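Local coordinates for iron binding protein FbpA (Mannheimia haemolytica, PDB 1Q35), which binds ferric iron in the periplasm, probably delivering it to an uptake system of the bacterial inner membrane, at residues E128-V133 / K167-R172; H225-N230 / G285-D290. All blocks are in the same frame, centred on the assembly; numbering follows the deposited sequence.

Interaction 1 of 2, residues E128-V133 / K167-R172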
loop_
_atom_site.group_PDB
_atom_site.type_symbol
_atom_site.label_atom_id
_atom_site.label_comp_id
_atom_site.label_asym_id
_atom_site.label_seq_id
_atom_site.Cartn_x
_atom_site.Cartn_y
_atom_site.Cartn_z
ATOM N N GLU A 128 -21.688 -15.009 -10.676
ATOM C CA GLU A 128 -22.581 -13.925 -11.084
ATOM C C GLU A 128 -21.850 -12.622 -11.425
ATOM O O GLU A 128 -22.446 -11.715 -12.004
ATOM C CB GLU A 128 -23.650 -13.664 -10.021
ATOM C CG GLU A 128 -23.111 -13.374 -8.629
ATOM C CD GLU A 128 -23.229 -14.565 -7.693
ATOM O OE1 GLU A 128 -22.907 -15.704 -8.109
ATOM O OE2 GLU A 128 -23.646 -14.364 -6.536
ATOM N N TYR A 129 -20.569 -12.522 -11.070
ATOM C CA TYR A 129 -19.773 -11.342 -11.405
ATOM C C TYR A 129 -18.937 -11.518 -12.663
ATOM O O TYR A 129 -18.098 -10.681 -12.968
ATOM C CB TYR A 129 -18.906 -10.938 -10.211
ATOM C CG TYR A 129 -19.759 -10.665 -9.002
ATOM C CD1 TYR A 129 -19.813 -11.562 -7.946
ATOM C CD2 TYR A 129 -20.567 -9.536 -8.942
ATOM C CE1 TYR A 129 -20.626 -11.329 -6.843
ATOM C CE2 TYR A 129 -21.384 -9.295 -7.838
ATOM C CZ TYR A 129 -21.403 -10.192 -6.796
ATOM O OH TYR A 129 -22.210 -9.956 -5.706
ATOM N N LYS A 130 -19.213 -12.575 -13.429
ATOM C CA LYS A 130 -18.503 -12.826 -14.678
ATOM C C LYS A 130 -18.562 -11.606 -15.597
ATOM O O LYS A 130 -19.625 -11.021 -15.813
ATOM C CB LYS A 130 -19.082 -14.050 -15.398
ATOM C CG LYS A 130 -18.291 -14.475 -16.629
ATOM C CD LYS A 130 -18.843 -15.751 -17.250
ATOM C CE LYS A 130 -18.088 -16.125 -18.518
ATOM N NZ LYS A 130 -18.265 -15.125 -19.601
ATOM N N GLY A 131 -17.402 -11.218 -16.111
ATOM C CA GLY A 131 -17.281 -10.125 -17.050
ATOM C C GLY A 131 -17.335 -8.738 -16.440
ATOM O O GLY A 131 -17.308 -7.754 -17.167
ATOM N N LYS A 132 -17.363 -8.642 -15.111
ATOM C CA LYS A 132 -17.639 -7.366 -14.446
ATOM C C LYS A 132 -16.497 -6.827 -13.580
ATOM O O LYS A 132 -16.628 -5.740 -13.041
ATOM C CB LYS A 132 -18.910 -7.478 -13.590
ATOM C CG LYS A 132 -20.205 -7.608 -14.393
ATOM C CD LYS A 132 -21.428 -7.643 -13.480
ATOM C CE LYS A 132 -22.739 -7.448 -14.244
ATOM N NZ LYS A 132 -22.917 -8.408 -15.373
ATOM N N VAL A 133 -15.384 -7.548 -13.468
ATOM C CA VAL A 133 -14.338 -7.183 -12.509
ATOM C C VAL A 133 -13.051 -6.738 -13.212
ATOM O O VAL A 133 -12.631 -7.348 -14.185
ATOM C CB VAL A 133 -14.042 -8.353 -11.552
ATOM C CG1 VAL A 133 -13.064 -7.923 -10.455
ATOM C CG2 VAL A 133 -15.346 -8.890 -10.952
ATOM N N LYS A 167 -10.079 -14.473 -11.540
ATOM C CA LYS A 167 -9.551 -14.469 -12.902
ATOM C C LYS A 167 -10.658 -14.711 -13.927
ATOM O O LYS A 167 -10.751 -14.003 -14.932
ATOM C CB LYS A 167 -8.456 -15.524 -13.060
ATOM C CG LYS A 167 -7.846 -15.551 -14.461
ATOM C CD LYS A 167 -6.974 -16.769 -14.682
ATOM C CE LYS A 167 -6.454 -16.797 -16.104
ATOM N NZ LYS A 167 -5.616 -17.991 -16.366
ATOM N N ALA A 168 -11.511 -15.688 -13.668
ATOM C CA ALA A 168 -12.596 -16.022 -14.586
ATOM C C ALA A 168 -13.569 -14.867 -14.786
ATOM O O ALA A 168 -14.250 -14.792 -15.818
ATOM C CB ALA A 168 -13.342 -17.234 -14.081
ATOM N N ASN A 169 -13.641 -13.965 -13.808
ATOM C CA ASN A 169 -14.589 -12.854 -13.827
ATOM C C ASN A 169 -14.038 -11.541 -14.373
ATOM O O ASN A 169 -14.758 -10.545 -14.424
ATOM C CB ASN A 169 -15.153 -12.629 -12.417
ATOM C CG ASN A 169 -16.095 -13.733 -11.982
ATOM O OD1 ASN A 169 -16.551 -14.542 -12.801
ATOM N ND2 ASN A 169 -16.415 -13.766 -10.695
ATOM N N LEU A 170 -12.784 -11.528 -14.807
ATOM C CA LEU A 170 -12.178 -10.297 -15.294
ATOM C C LEU A 170 -12.797 -9.852 -16.618
ATOM O O LEU A 170 -13.055 -10.676 -17.510
ATOM C CB LEU A 170 -10.667 -10.446 -15.451
ATOM C CG LEU A 170 -9.902 -10.748 -14.157
ATOM C CD1 LEU A 170 -8.425 -10.837 -14.433
ATOM C CD2 LEU A 170 -10.183 -9.726 -13.053
ATOM N N ALA A 171 -13.018 -8.546 -16.731
ATOM C CA ALA A 171 -13.594 -7.927 -17.920
ATOM C C ALA A 171 -12.539 -7.682 -18.986
ATOM O O ALA A 171 -12.872 -7.527 -20.163
ATOM C CB ALA A 171 -14.249 -6.611 -17.541
ATOM N N ARG A 172 -11.280 -7.608 -18.570
ATOM C CA ARG A 172 -10.166 -7.381 -19.475
ATOM C C ARG A 172 -8.886 -7.931 -18.853
ATOM O O ARG A 172 -8.814 -8.176 -17.640
ATOM C CB ARG A 172 -10.002 -5.885 -19.750
ATOM C CG ARG A 172 -9.528 -5.078 -18.552
ATOM C CD ARG A 172 -9.441 -3.588 -18.815
ATOM N NE ARG A 172 -8.882 -2.875 -17.671
ATOM C CZ ARG A 172 -8.593 -1.580 -17.664
ATOM N NH1 ARG A 172 -8.826 -0.833 -18.734
ATOM N NH2 ARG A 172 -8.085 -1.027 -16.577
HETATM O O HOH W 1 -14.996 -12.561 -17.216
#

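Interaction 2 of 2, residues H225-N230 / G285-D290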
loop_
_atom_site.group_PDB
_atom_site.type_symbol
_atom_site.label_atom_id
_atom_site.label_comp_id
_atom_site.label_asym_id
_atom_site.label_seq_id
_atom_site.Cartn_x
_atom_site.Cartn_y
_atom_site.Cartn_z
ATOM N N HIS A 225 -13.275 -11.138 7.941
ATOM C CA HIS A 225 -11.987 -10.534 8.275
ATOM C C HIS A 225 -11.863 -9.088 7.821
ATOM O O HIS A 225 -10.762 -8.543 7.778
ATOM C CB HIS A 225 -10.862 -11.386 7.706
ATOM C CG HIS A 225 -10.918 -12.804 8.167
ATOM N ND1 HIS A 225 -10.351 -13.224 9.351
ATOM C CD2 HIS A 225 -11.554 -13.882 7.653
ATOM C CE1 HIS A 225 -10.571 -14.517 9.504
ATOM N NE2 HIS A 225 -11.305 -14.941 8.494
ATOM N N GLY A 226 -12.986 -8.460 7.496
ATOM C CA GLY A 226 -13.013 -7.030 7.271
ATOM C C GLY A 226 -12.213 -6.562 6.071
ATOM O O GLY A 226 -12.075 -7.261 5.070
ATOM N N THR A 227 -11.671 -5.360 6.188
ATOM C CA THR A 227 -10.939 -4.708 5.117
ATOM C C THR A 227 -9.441 -4.897 5.313
ATOM O O THR A 227 -8.913 -4.680 6.402
ATOM C CB THR A 227 -11.289 -3.213 5.105
ATOM O OG1 THR A 227 -12.634 -3.027 4.639
ATOM C CG2 THR A 227 -10.422 -2.437 4.127
ATOM N N HIS A 228 -8.769 -5.304 4.245
ATOM C CA HIS A 228 -7.322 -5.436 4.216
ATOM C C HIS A 228 -6.643 -4.081 4.336
ATOM O O HIS A 228 -6.941 -3.152 3.588
ATOM C CB HIS A 228 -6.906 -6.114 2.906
ATOM C CG HIS A 228 -5.427 -6.180 2.671
ATOM N ND1 HIS A 228 -4.601 -7.087 3.303
ATOM C CD2 HIS A 228 -4.631 -5.463 1.841
ATOM C CE1 HIS A 228 -3.360 -6.920 2.875
ATOM N NE2 HIS A 228 -3.351 -5.944 1.984
ATOM N N LYS A 229 -5.737 -3.990 5.305
ATOM C CA LYS A 229 -4.870 -2.839 5.502
ATOM C C LYS A 229 -3.422 -3.193 5.213
ATOM O O LYS A 229 -2.958 -4.295 5.503
ATOM C CB LYS A 229 -4.953 -2.353 6.949
ATOM C CG LYS A 229 -6.326 -1.949 7.413
ATOM C CD LYS A 229 -6.851 -0.746 6.685
ATOM C CE LYS A 229 -6.040 0.517 6.925
ATOM N NZ LYS A 229 -5.935 0.852 8.365
ATOM N N ASN A 230 -2.704 -2.233 4.659
ATOM C CA ASN A 230 -1.265 -2.345 4.451
ATOM C C ASN A 230 -0.652 -0.975 4.803
ATOM O O ASN A 230 -1.380 -0.034 5.123
ATOM C CB ASN A 230 -1.015 -2.786 2.996
ATOM C CG ASN A 230 0.360 -3.418 2.760
ATOM O OD1 ASN A 230 1.299 -3.256 3.549
ATOM N ND2 ASN A 230 0.483 -4.132 1.640
ATOM N N GLY A 285 -16.407 7.460 6.129
ATOM C CA GLY A 285 -16.719 6.738 7.348
ATOM C C GLY A 285 -15.572 5.822 7.731
ATOM O O GLY A 285 -14.595 5.680 6.990
ATOM N N THR A 286 -15.682 5.202 8.899
ATOM C CA THR A 286 -14.706 4.199 9.313
ATOM C C THR A 286 -15.152 2.801 8.865
ATOM O O THR A 286 -16.163 2.642 8.177
ATOM C CB THR A 286 -14.401 4.297 10.826
ATOM O OG1 THR A 286 -13.166 3.620 11.106
ATOM C CG2 THR A 286 -15.441 3.594 11.676
ATOM N N PHE A 287 -14.367 1.792 9.221
ATOM C CA PHE A 287 -14.650 0.425 8.812
ATOM C C PHE A 287 -13.916 -0.537 9.732
ATOM O O PHE A 287 -13.037 -0.140 10.486
ATOM C CB PHE A 287 -14.237 0.204 7.351
ATOM C CG PHE A 287 -12.810 0.535 7.078
ATOM C CD1 PHE A 287 -12.439 1.813 6.696
ATOM C CD2 PHE A 287 -11.837 -0.428 7.215
ATOM C CE1 PHE A 287 -11.115 2.114 6.450
ATOM C CE2 PHE A 287 -10.516 -0.134 6.970
ATOM C CZ PHE A 287 -10.147 1.140 6.590
ATOM N N LYS A 288 -14.304 -1.804 9.672
ATOM C CA LYS A 288 -13.656 -2.852 10.439
ATOM C C LYS A 288 -12.419 -3.337 9.688
ATOM O O LYS A 288 -12.529 -3.933 8.612
ATOM C CB LYS A 288 -14.638 -4.002 10.653
ATOM C CG LYS A 288 -14.120 -5.156 11.499
ATOM C CD LYS A 288 -15.137 -6.304 11.572
ATOM C CE LYS A 288 -15.237 -7.111 10.271
ATOM N NZ LYS A 288 -16.289 -8.175 10.345
ATOM N N SER A 289 -11.245 -3.060 10.234
ATOM C CA SER A 289 -9.998 -3.553 9.662
ATOM C C SER A 289 -9.789 -5.027 9.992
ATOM O O SER A 289 -10.208 -5.514 11.039
ATOM C CB SER A 289 -8.804 -2.747 10.185
ATOM O OG SER A 289 -8.787 -1.428 9.666
ATOM N N ASP A 290 -9.107 -5.727 9.097
ATOM C CA ASP A 290 -8.583 -7.050 9.394
ATOM C C ASP A 290 -7.665 -6.918 10.607
ATOM O O ASP A 290 -6.847 -6.008 10.662
ATOM C CB ASP A 290 -7.808 -7.564 8.175
ATOM C CG ASP A 290 -7.529 -9.041 8.226
ATOM O OD1 ASP A 290 -7.216 -9.609 7.143
ATOM O OD2 ASP A 290 -7.589 -9.711 9.270
HETATM O O HOH W 2 -5.511 -8.135 5.602
#

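Interaction 1 of 2, residues E128-V133 / K167-R172
The carbonyl oxygen of N169 receives three backbone N-H groups from the turn 129-132 and the residue after it. The bond from V133 N is the well-formed one, 3.2 Å from N169 O and bent to 154° at the hydrogen; those from G131 N and K132 N to the same oxygen are weak, both at 121°. The return bond, A171 N to V133 O at 2.8 Å, completes a single beta bridge between V133 and L170, and L170 CA adds a CA-H...O contact to V133 O. The turn is type II, closed by K132 N to Y129 O, with G131 at the position of positive phi. The N169 side chain, CG anti to its own carbonyl carbon (chi1 -71°), lies against the turn: CB rests near Y129 O, while OD1 reaches 3.2 Å from K130 CA. Its ND2 turns to L124 O and K126 O, tying the preceding loop to the same asparagine. A water donates to A168 O and L170 O and accepts a weak bond from G131 N. The contact thus ties the residues just after long helix 141-168 to the turn leading into strand 133-134, which pairs in parallel with strand 192-196.

Interaction 2 of 2, residues H225-N230 / G285-D290
D290, T227 and F287 carry much of this contact, in which a loop runs across the residues leading into strand 228-236. The backbone of T227 is bonded both ways: T227 N gives a nearly straight bond to K288 O, 2.9 Å and in the carbonyl plane, and D290 N gives one to T227 O, also 2.9 Å but from above the carbonyl plane. Together they make a single beta bridge between T227 and S289. G226, at positive phi, comes close to the loop, its CA 3.4 Å from K288 O; a CB there would clash with that oxygen.

The D290 side chain, with CG anti to the backbone N (chi1 -165°), reaches past the backbone of H225, CB 3.1 Å from H225 O. Its OD1 accepts bonds from H153 and from a water shared with H228 ND1, and OD2 is bonded to I292 N. H153 of helix 141-168 thus bonds to D290, and its ring also stacks with that of H225.

On the other flank, T227 and F287 cross at about a right angle, T227 CB 3.5 Å from F287 CD2 and CG2 close to CE2. The first torsion of K229 and the bend at chi2 bring its CD to the ring edge of F287, 3.7 Å from CE2 and near its plane, while CG lies 3.4 Å from S289 OG. Further bends at chi3 and chi4 place CE and NZ, which bonds to T100 OG1 of strand 96-108. The F287 ring also stacks with that of F220. Strands 96-108 and 228-236 pair antiparallel and probably run from one lobe to the other, as the crossover strands of periplasmic binding proteins do; here a loop from the C-terminal part of the chain is bridged to T227, beside one of them.

In the fold
Interaction 1 closes before interaction 2 opens along the chain, and their centres lie about 24 Å apart, with nearest atoms about 15 Å apart and no touch. Helix 141-168 relates them: the segment following it enters interaction 1, while H153, midway along it, meets H225 and D290 of interaction 2. Both adjoin the same mixed sheet, through strand 133-134 and strand 228-236. Interaction 1 lies at the periphery, away from the iron ligands; interaction 2 is nearer the centre of the chain, the K229 side chain about 9 Å from that of Y198 and 11 Å from that of Y142, iron ligands without metal in this apo form. Interaction 1 joins outer elements, whereas interaction 2 fixes a loop beside a strand that probably links the lobes.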